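Uncharacterized protein (Bacteroides ovatus, PDB 4FXT) is of unknown function but belongs to the DUF3823 family, joining a transthyretin-clan N-terminal domain to a C-terminal domain of the E-set clan. Local coordinates at residues Ile132-Ile138 with Leu177-Gly182; Asn110-Phe116 with Asn161-Ile167; Asn173-Leu177 with Lys198-Lys202. All coordinates share one frame; numbering follows the deposited sequence.

The three contacts lie in the C-terminal half of the chain, in its two facing antiparallel sheets. Contact 1 and contact 3 belong to the four-stranded sheet and meet at L177 on strand 176-185; their centres are about 11 Å apart. Contact 2 belongs to the three-stranded sheet packed against it. Its centre is about 11 Å from that of contact 1 and about 14 Å from that of contact 3. The sheets touch through apolar side chains: L134 CD1 lies 3.8 Å from I165 CG2, and I112 CD1 lies 3.8 Å from V199 CG1. No active site is known. A 1,2-ethanediol, probably from the crystallisation liquor, sits at contact 1.

Contact 1: Ile132-Ile138 with Leu177-Gly182; sequences IYLGTGI and LYARVG. With EDO (1,2-ethanediol), chain O.
I132 faces V181 in an antiparallel non-hydrogen-bonded pair, its CG1 4.4 Å from V181 CG2. Next, Y133 and R180 form a hydrogen-bonded pair. Y133 N reaches R180 O at 2.8 Å, and R180 N returns a bond to Y133 O. The Y133 ring turns its edge to G182 N. R180 leads its guanidinium away from this strand, where V23 O, S194 O and T140 O accept hydrogen bonds from it. L134 points to the same side of the sheet as I132. Its CG lies beside the backbone N (chi1 -54°), which brings CD2 over to A179 CB at 3.8 Å and L177 CD1 at 3.9 Å. I165 of the facing sheet touches the same leucine. G135 closes the strand pairing with Y178: G135 N bonds to Y178 O, and Y178 N to G135 O in an almost straight hydrogen bond. Beyond it the chain passes the edge of the Y178 ring and crosses one of its faces. T136 O lies at the ring edge, in its plane. T136 N and G137 N also grip the two hydroxyls of 1,2-ethanediol, which L139 O and E146 OE1 hold as well. I138 CA then sits over the ring face, 3.7 Å from the centroid and 7° off the normal, a CH-pi contact. I138 CD1 lies 3.8 Å from Y178 CE2. With an alanine here instead of Y178, I138 would probably lose the ring face it rests on, and the turn at 136-138 would be freer to shift. The whole is a central antiparallel strand pair of a beta sandwich, consistent with an E-set domain.

Contact 2: Asn110-Phe116 with Asn161-Ile167; sequences NKITARF and NTAEIEI
I112 and I165 form one of three hydrogen-bonded pairs in this antiparallel contact; A114-A163 and F116-N161 are the others. Each pair has two backbone bonds, as in A114 N to A163 O at 2.7 Å and A163 N to A114 O at 2.9 Å. Another bond, I167 N to N110 O at 2.8 Å, carries the pairing past the strand end. Most of the apolar contacts lie on the side of I112, A114 and F116. I112 CB meets I165 CG2. I112 CG1 meets I167 CG1 at 3.8 Å, the side chains crossing at about a right angle. The F116 ring takes A163 CB at its edge, 4.0 Å from CE1, while N161 O lies over one face near the rim. F116 CG sits between the backbone N and carbonyl carbon (chi1 53°), turning the ring to the neighbouring strand. I132 of the facing sheet touches A163 and I165. The polar contacts are on the other side. T113 OG1, also bonded to N108 ND2, donates to E164 OE2 at 3.2 Å; the oxygen accepts on its anti lone pair. The K111 chain bends at its last torsion, and NZ makes a salt bridge with E166 OE1 at 3.5 Å, a weak hydrogen bond. T162 CG2 lies over one face of the R115 guanidinium and 3.6 Å from T113 CG2. Apolar I112, A114, F116 and I165 lie on the reverse face from K111, R115, T162, E164 and E166. Polar N161 ends the apolar row, its amide bonded to S156. Seven backbone bonds hold the strands; the one ion pair is long.

Contact 3: Asn173-Leu177 with Lys198-Lys202; sequences NESYL and KVALK
L177, L201 and Y176 carry most of this contact, which lies at the open end of the beta hairpin made by strands 176-185 and 192-200. L177 pairs with V199. L177 N bonds to V199 O at 3.0 Å, and V199 N to L177 O at 2.7 Å. The L177 side chain lies alongside that of V199, pointing the same way, with CD1 3.7 Å from V199 CB. Its CG meets L201 CD2 at 3.9 Å, and there the two leucines cross at about a right angle. L201 follows the end of the strand. It holds its backbone to S175: L201 N bonds to S175 O at 3.1 Å, although the donor stands above the carbonyl plane rather than on a lone pair. K202 N adds a weak second bond to the same oxygen. L201 CG rests near Y176 CA, and L201 CB lies by E174 O. I112 of the facing sheet and I167, just beyond strand 160-166, also touch L201, so this leucine links the hairpin end to the sandwich interior. At the chain terminus K202 stretches out its side chain along the 173-175 loop, and its NZ makes a weak bond to N173 O. Y176 faces the more solvent-exposed side, where its partner is K198. The lysine runs over one face of the ring, CG 3.6 Å from Y176 CD1 and CD in a CH-pi contact. A bend at the third torsion (chi3 -68°) turns the amine back over the ring centre, and K198 NZ makes a cation-pi contact 4.3 Å from the Y176 centroid, 7° off the ring normal.

Contact 1: Ile132-Ile138 with Leu177-Gly182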
loop_
_atom_site.group_PDB
_atom_site.type_symbol
_atom_site.label_atom_id
_atom_site.label_comp_id
_atom_site.label_asym_id
_atom_site.label_seq_id
_atom_site.Cartn_x
_atom_site.Cartn_y
_atom_site.Cartn_z
ATOM N N ILE A 132 -7.088 6.823 -9.567
ATOM C CA ILE A 132 -5.917 7.694 -9.625
ATOM C C ILE A 132 -6.192 8.813 -8.639
ATOM O O ILE A 132 -7.273 9.398 -8.679
ATOM C CB ILE A 132 -5.507 8.217 -11.034
ATOM C CG1 ILE A 132 -5.264 7.089 -12.054
ATOM C CG2 ILE A 132 -4.291 9.149 -10.969
ATOM C CD1 ILE A 132 -6.368 6.864 -12.833
ATOM N N TYR A 133 -5.243 9.083 -7.726
ATOM C CA TYR A 133 -5.421 10.101 -6.692
ATOM C C TYR A 133 -4.303 11.137 -6.758
ATOM O O TYR A 133 -3.155 10.787 -7.049
ATOM C CB TYR A 133 -5.457 9.422 -5.321
ATOM C CG TYR A 133 -6.505 8.325 -5.256
ATOM C CD1 TYR A 133 -7.853 8.631 -5.096
ATOM C CD2 TYR A 133 -6.152 6.983 -5.376
ATOM C CE1 TYR A 133 -8.829 7.635 -5.104
ATOM C CE2 TYR A 133 -7.113 5.979 -5.352
ATOM C CZ TYR A 133 -8.455 6.311 -5.221
ATOM O OH TYR A 133 -9.437 5.350 -5.253
ATOM N N LEU A 134 -4.662 12.414 -6.555
ATOM C CA LEU A 134 -3.736 13.553 -6.451
ATOM C C LEU A 134 -3.917 14.195 -5.103
ATOM O O LEU A 134 -5.060 14.440 -4.716
ATOM C CB LEU A 134 -3.904 14.607 -7.574
ATOM C CG LEU A 134 -3.835 14.158 -9.072
ATOM C CD1 LEU A 134 -4.124 15.309 -9.980
ATOM C CD2 LEU A 134 -2.496 13.523 -9.432
ATOM N N GLY A 135 -2.817 14.420 -4.378
ATOM C CA GLY A 135 -2.829 15.017 -3.044
ATOM C C GLY A 135 -1.782 16.090 -2.832
ATOM O O GLY A 135 -0.815 16.176 -3.599
ATOM N N THR A 136 -1.965 16.924 -1.786
ATOM C CA THR A 136 -1.007 18.002 -1.503
ATOM C C THR A 136 0.227 17.410 -0.777
ATOM O O THR A 136 1.359 17.855 -1.010
ATOM C CB THR A 136 -1.639 19.164 -0.692
ATOM O OG1 THR A 136 -2.086 18.679 0.555
ATOM C CG2 THR A 136 -2.827 19.805 -1.369
ATOM N N GLY A 137 -0.021 16.397 0.069
ATOM C CA GLY A 137 0.987 15.736 0.884
ATOM C C GLY A 137 1.342 14.314 0.507
ATOM O O GLY A 137 0.578 13.635 -0.163
ATOM N N ILE A 138 2.486 13.839 1.021
ATOM C CA ILE A 138 3.073 12.512 0.834
ATOM C C ILE A 138 1.988 11.436 1.153
ATOM O O ILE A 138 1.974 10.419 0.487
ATOM C CB ILE A 138 4.402 12.344 1.688
ATOM C CG1 ILE A 138 5.097 10.974 1.538
ATOM C CG2 ILE A 138 4.241 12.696 3.114
ATOM C CD1 ILE A 138 5.581 10.538 0.031
ATOM N N LEU A 177 3.037 17.974 -6.559
ATOM C CA LEU A 177 1.959 17.225 -5.917
ATOM C C LEU A 177 2.356 15.753 -5.786
ATOM O O LEU A 177 3.346 15.305 -6.363
ATOM C CB LEU A 177 0.603 17.358 -6.648
ATOM C CG LEU A 177 0.509 16.965 -8.166
ATOM C CD1 LEU A 177 0.695 15.451 -8.431
ATOM C CD2 LEU A 177 -0.817 17.373 -8.735
ATOM N N TYR A 178 1.546 14.996 -5.070
ATOM C CA TYR A 178 1.770 13.570 -4.915
ATOM C C TYR A 178 0.667 12.852 -5.644
ATOM O O TYR A 178 -0.496 13.271 -5.583
ATOM C CB TYR A 178 1.856 13.179 -3.441
ATOM C CG TYR A 178 3.063 13.795 -2.757
ATOM C CD1 TYR A 178 2.994 15.067 -2.185
ATOM C CD2 TYR A 178 4.273 13.109 -2.685
ATOM C CE1 TYR A 178 4.096 15.630 -1.542
ATOM C CE2 TYR A 178 5.380 13.660 -2.047
ATOM C CZ TYR A 178 5.293 14.929 -1.492
ATOM O OH TYR A 178 6.405 15.493 -0.921
ATOM N N ALA A 179 1.050 11.835 -6.428
ATOM C CA ALA A 179 0.133 11.058 -7.248
ATOM C C ALA A 179 0.216 9.619 -6.879
ATOM O O ALA A 179 1.286 9.160 -6.460
ATOM C CB ALA A 179 0.450 11.248 -8.712
ATOM N N ARG A 180 -0.902 8.893 -7.020
ATOM C CA ARG A 180 -0.945 7.490 -6.614
ATOM C C ARG A 180 -2.077 6.719 -7.304
ATOM O O ARG A 180 -3.128 7.290 -7.591
ATOM C CB ARG A 180 -1.153 7.449 -5.086
ATOM C CG ARG A 180 -0.511 6.284 -4.412
ATOM C CD ARG A 180 -0.675 6.396 -2.928
ATOM N NE ARG A 180 -0.019 5.278 -2.258
ATOM C CZ ARG A 180 -0.264 4.904 -1.011
ATOM N NH1 ARG A 180 -1.195 5.524 -0.298
ATOM N NH2 ARG A 180 0.373 3.865 -0.488
ATOM N N VAL A 181 -1.876 5.420 -7.517
ATOM C CA VAL A 181 -2.851 4.535 -8.166
ATOM C C VAL A 181 -3.291 3.495 -7.142
ATOM O O VAL A 181 -2.432 2.923 -6.469
ATOM C CB VAL A 181 -2.296 3.874 -9.470
ATOM C CG1 VAL A 181 -3.346 3.020 -10.147
ATOM C CG2 VAL A 181 -1.755 4.904 -10.446
ATOM N N GLY A 182 -4.607 3.272 -7.024
ATOM C CA GLY A 182 -5.184 2.313 -6.088
ATOM C C GLY A 182 -6.115 1.338 -6.755
ATOM O O GLY A 182 -6.875 1.736 -7.622
HETATM C C1 EDO O . -3.666 14.471 0.587
HETATM O O1 EDO O . -2.431 14.901 1.183
HETATM C C2 EDO O . -4.760 15.587 0.491
HETATM O O2 EDO O . -4.443 16.602 -0.456
#

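Contact 2: Asn110-Phe116 with Asn161-Ile167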
loop_
_atom_site.group_PDB
_atom_site.type_symbol
_atom_site.label_atom_id
_atom_site.label_comp_id
_atom_site.label_asym_id
_atom_site.label_seq_id
_atom_site.Cartn_x
_atom_site.Cartn_y
_atom_site.Cartn_z
ATOM N N ASN A 110 -2.794 20.568 -18.218
ATOM C CA ASN A 110 -3.548 20.677 -16.959
ATOM C C ASN A 110 -3.870 19.277 -16.430
ATOM O O ASN A 110 -4.785 19.113 -15.610
ATOM C CB ASN A 110 -4.840 21.499 -17.159
ATOM C CG ASN A 110 -5.861 20.872 -18.117
ATOM O OD1 ASN A 110 -5.522 20.221 -19.124
ATOM N ND2 ASN A 110 -7.150 21.095 -17.846
ATOM N N LYS A 111 -3.138 18.260 -16.927
ATOM C CA LYS A 111 -3.407 16.872 -16.571
ATOM C C LYS A 111 -2.138 16.155 -16.099
ATOM O O LYS A 111 -1.011 16.608 -16.323
ATOM C CB LYS A 111 -4.028 16.125 -17.788
ATOM C CG LYS A 111 -5.464 16.583 -18.045
ATOM C CD LYS A 111 -6.170 15.958 -19.226
ATOM C CE LYS A 111 -7.634 16.376 -19.264
ATOM N NZ LYS A 111 -7.827 17.851 -19.403
ATOM N N ILE A 112 -2.360 15.050 -15.379
ATOM C CA ILE A 112 -1.318 14.146 -14.902
ATOM C C ILE A 112 -1.536 12.835 -15.640
ATOM O O ILE A 112 -2.584 12.204 -15.476
ATOM C CB ILE A 112 -1.254 13.974 -13.355
ATOM C CG1 ILE A 112 -1.054 15.306 -12.600
ATOM C CG2 ILE A 112 -0.208 12.926 -12.959
ATOM C CD1 ILE A 112 0.301 16.038 -12.804
ATOM N N THR A 113 -0.576 12.453 -16.475
ATOM C CA THR A 113 -0.649 11.207 -17.210
ATOM C C THR A 113 -0.095 10.095 -16.325
ATOM O O THR A 113 1.089 10.111 -15.967
ATOM C CB THR A 113 0.098 11.327 -18.547
ATOM O OG1 THR A 113 -0.371 12.471 -19.257
ATOM C CG2 THR A 113 -0.058 10.086 -19.400
ATOM N N ALA A 114 -0.963 9.152 -15.958
ATOM C CA ALA A 114 -0.603 8.006 -15.139
ATOM C C ALA A 114 -0.450 6.763 -15.994
ATOM O O ALA A 114 -1.333 6.451 -16.791
ATOM C CB ALA A 114 -1.657 7.775 -14.067
ATOM N N ARG A 115 0.694 6.063 -15.837
ATOM C CA ARG A 115 0.986 4.785 -16.491
ATOM C C ARG A 115 1.184 3.750 -15.389
ATOM O O ARG A 115 1.880 4.022 -14.407
ATOM C CB ARG A 115 2.169 4.873 -17.443
ATOM C CG ARG A 115 1.903 5.887 -18.540
ATOM C CD ARG A 115 3.068 6.076 -19.470
ATOM N NE ARG A 115 2.927 7.326 -20.213
ATOM C CZ ARG A 115 2.293 7.456 -21.372
ATOM N NH1 ARG A 115 1.724 6.400 -21.950
ATOM N NH2 ARG A 115 2.227 8.640 -21.968
ATOM N N PHE A 116 0.493 2.610 -15.494
ATOM C CA PHE A 116 0.491 1.601 -14.446
ATOM C C PHE A 116 0.106 0.212 -14.968
ATOM O O PHE A 116 -0.595 0.079 -15.976
ATOM C CB PHE A 116 -0.514 2.023 -13.341
ATOM C CG PHE A 116 -1.889 2.332 -13.872
ATOM C CD1 PHE A 116 -2.193 3.597 -14.374
ATOM C CD2 PHE A 116 -2.873 1.347 -13.920
ATOM C CE1 PHE A 116 -3.462 3.869 -14.913
ATOM C CE2 PHE A 116 -4.148 1.630 -14.432
ATOM C CZ PHE A 116 -4.436 2.889 -14.914
ATOM N N ASN A 161 -1.330 0.427 -18.679
ATOM C CA ASN A 161 -2.490 1.206 -19.065
ATOM C C ASN A 161 -2.168 2.667 -18.797
ATOM O O ASN A 161 -1.322 2.951 -17.946
ATOM C CB ASN A 161 -3.778 0.741 -18.365
ATOM C CG ASN A 161 -4.368 -0.488 -19.012
ATOM O OD1 ASN A 161 -4.990 -0.427 -20.096
ATOM N ND2 ASN A 161 -4.230 -1.626 -18.344
ATOM N N THR A 162 -2.788 3.576 -19.564
ATOM C CA THR A 162 -2.614 5.018 -19.404
ATOM C C THR A 162 -3.963 5.675 -19.061
ATOM O O THR A 162 -4.982 5.343 -19.659
ATOM C CB THR A 162 -2.008 5.622 -20.685
ATOM O OG1 THR A 162 -0.781 4.962 -20.986
ATOM C CG2 THR A 162 -1.785 7.138 -20.597
ATOM N N ALA A 163 -3.953 6.580 -18.094
ATOM C CA ALA A 163 -5.107 7.363 -17.681
ATOM C C ALA A 163 -4.662 8.792 -17.333
ATOM O O ALA A 163 -3.552 8.988 -16.824
ATOM C CB ALA A 163 -5.810 6.705 -16.512
ATOM N N GLU A 164 -5.500 9.790 -17.658
ATOM C CA GLU A 164 -5.170 11.173 -17.388
ATOM C C GLU A 164 -6.182 11.792 -16.453
ATOM O O GLU A 164 -7.376 11.812 -16.778
ATOM C CB GLU A 164 -5.096 11.975 -18.680
ATOM C CG GLU A 164 -3.988 11.550 -19.608
ATOM C CD GLU A 164 -3.920 12.345 -20.890
ATOM O OE1 GLU A 164 -4.980 12.547 -21.529
ATOM O OE2 GLU A 164 -2.790 12.704 -21.293
ATOM N N ILE A 165 -5.692 12.310 -15.294
ATOM C CA ILE A 165 -6.468 12.986 -14.255
ATOM C C ILE A 165 -6.146 14.475 -14.333
ATOM O O ILE A 165 -4.980 14.855 -14.448
ATOM C CB ILE A 165 -6.198 12.380 -12.844
ATOM C CG1 ILE A 165 -7.113 13.015 -11.762
ATOM C CG2 ILE A 165 -4.705 12.434 -12.469
ATOM C CD1 ILE A 165 -7.146 12.332 -10.461
ATOM N N GLU A 166 -7.183 15.313 -14.291
ATOM C CA GLU A 166 -7.045 16.757 -14.347
ATOM C C GLU A 166 -6.548 17.324 -12.982
ATOM O O GLU A 166 -7.050 16.950 -11.922
ATOM C CB GLU A 166 -8.378 17.382 -14.743
ATOM C CG GLU A 166 -8.272 18.868 -15.024
ATOM C CD GLU A 166 -9.490 19.483 -15.682
ATOM O OE1 GLU A 166 -9.833 19.072 -16.815
ATOM O OE2 GLU A 166 -10.003 20.480 -15.131
ATOM N N ILE A 167 -5.562 18.244 -13.039
ATOM C CA ILE A 167 -4.988 18.896 -11.871
ATOM C C ILE A 167 -6.055 19.844 -11.291
ATOM O O ILE A 167 -6.549 20.714 -12.023
ATOM C CB ILE A 167 -3.660 19.625 -12.222
ATOM C CG1 ILE A 167 -2.657 18.691 -12.887
ATOM C CG2 ILE A 167 -3.064 20.276 -10.985
ATOM C CD1 ILE A 167 -1.410 19.349 -13.473
#

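Contact 3: Asn173-Leu177 with Lys198-Lys202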
loop_
_atom_site.group_PDB
_atom_site.type_symbol
_atom_site.label_atom_id
_atom_site.label_comp_id
_atom_site.label_asym_id
_atom_site.label_seq_id
_atom_site.Cartn_x
_atom_site.Cartn_y
_atom_site.Cartn_z
ATOM N N ASN A 173 -1.225 25.794 -8.818
ATOM C CA ASN A 173 -0.171 26.793 -8.621
ATOM C C ASN A 173 0.854 26.336 -7.581
ATOM O O ASN A 173 1.674 27.128 -7.128
ATOM C CB ASN A 173 -0.789 28.110 -8.212
ATOM C CG ASN A 173 -1.613 28.732 -9.324
ATOM O OD1 ASN A 173 -1.233 28.730 -10.510
ATOM N ND2 ASN A 173 -2.724 29.345 -8.958
ATOM N N GLU A 174 0.859 25.045 -7.258
ATOM C CA GLU A 174 1.807 24.464 -6.313
ATOM C C GLU A 174 3.057 24.020 -7.048
ATOM O O GLU A 174 3.007 23.780 -8.260
ATOM C CB GLU A 174 1.166 23.304 -5.563
ATOM C CG GLU A 174 0.061 23.789 -4.639
ATOM C CD GLU A 174 0.477 24.696 -3.491
ATOM O OE1 GLU A 174 1.478 24.376 -2.808
ATOM O OE2 GLU A 174 -0.260 25.670 -3.218
ATOM N N SER A 175 4.182 23.928 -6.313
ATOM C CA SER A 175 5.494 23.574 -6.848
ATOM C C SER A 175 5.537 22.108 -7.314
ATOM O O SER A 175 6.250 21.777 -8.273
ATOM C CB SER A 175 6.558 23.823 -5.790
ATOM O OG SER A 175 7.878 23.710 -6.296
ATOM N N TYR A 176 4.734 21.248 -6.663
ATOM C CA TYR A 176 4.609 19.806 -6.929
ATOM C C TYR A 176 3.370 19.235 -6.246
ATOM O O TYR A 176 2.784 19.896 -5.384
ATOM C CB TYR A 176 5.876 19.041 -6.436
ATOM C CG TYR A 176 6.186 19.212 -4.954
ATOM C CD1 TYR A 176 5.656 18.344 -4.000
ATOM C CD2 TYR A 176 7.032 20.220 -4.511
ATOM C CE1 TYR A 176 5.940 18.498 -2.639
ATOM C CE2 TYR A 176 7.327 20.377 -3.156
ATOM C CZ TYR A 176 6.778 19.516 -2.223
ATOM O OH TYR A 176 7.071 19.656 -0.890
ATOM N N LEU A 177 3.037 17.974 -6.559
ATOM C CA LEU A 177 1.959 17.225 -5.917
ATOM C C LEU A 177 2.356 15.753 -5.786
ATOM O O LEU A 177 3.346 15.305 -6.363
ATOM C CB LEU A 177 0.603 17.358 -6.648
ATOM C CG LEU A 177 0.509 16.965 -8.166
ATOM C CD1 LEU A 177 0.695 15.451 -8.431
ATOM C CD2 LEU A 177 -0.817 17.373 -8.735
ATOM N N LYS A 198 6.016 11.899 -6.032
ATOM C CA LYS A 198 6.053 13.345 -6.230
ATOM C C LYS A 198 6.106 13.663 -7.720
ATOM O O LYS A 198 6.867 13.028 -8.471
ATOM C CB LYS A 198 7.237 13.980 -5.511
ATOM C CG LYS A 198 7.132 15.497 -5.523
ATOM C CD LYS A 198 8.432 16.264 -5.321
ATOM C CE LYS A 198 9.084 16.190 -3.984
ATOM N NZ LYS A 198 10.189 17.196 -3.955
ATOM N N VAL A 199 5.278 14.625 -8.149
ATOM C CA VAL A 199 5.179 15.059 -9.542
ATOM C C VAL A 199 5.395 16.556 -9.588
ATOM O O VAL A 199 4.588 17.295 -9.017
ATOM C CB VAL A 199 3.826 14.660 -10.185
ATOM C CG1 VAL A 199 3.762 15.063 -11.653
ATOM C CG2 VAL A 199 3.545 13.183 -10.024
ATOM N N ALA A 200 6.452 17.002 -10.266
ATOM C CA ALA A 200 6.748 18.420 -10.408
ATOM C C ALA A 200 5.699 19.108 -11.254
ATOM O O ALA A 200 5.271 18.551 -12.254
ATOM C CB ALA A 200 8.122 18.606 -11.036
ATOM N N LEU A 201 5.267 20.307 -10.849
ATOM C CA LEU A 201 4.268 21.084 -11.601
ATOM C C LEU A 201 4.929 22.343 -12.163
ATOM O O LEU A 201 4.432 22.950 -13.114
ATOM C CB LEU A 201 3.058 21.433 -10.714
ATOM C CG LEU A 201 2.326 20.253 -10.061
ATOM C CD1 LEU A 201 1.234 20.739 -9.180
ATOM C CD2 LEU A 201 1.765 19.283 -11.079
ATOM N N LYS A 202 6.071 22.703 -11.579
ATOM C CA LYS A 202 6.889 23.850 -11.950
ATOM C C LYS A 202 8.329 23.392 -12.231
ATOM O O LYS A 202 8.892 22.633 -11.403
ATOM C CB LYS A 202 6.858 24.930 -10.838
ATOM C CG LYS A 202 5.487 25.585 -10.597
ATOM C CD LYS A 202 5.581 26.668 -9.507
ATOM C CE LYS A 202 4.287 27.425 -9.309
ATOM N NZ LYS A 202 4.394 28.459 -8.231
ATOM O OXT LYS A 202 8.872 23.757 -13.298
#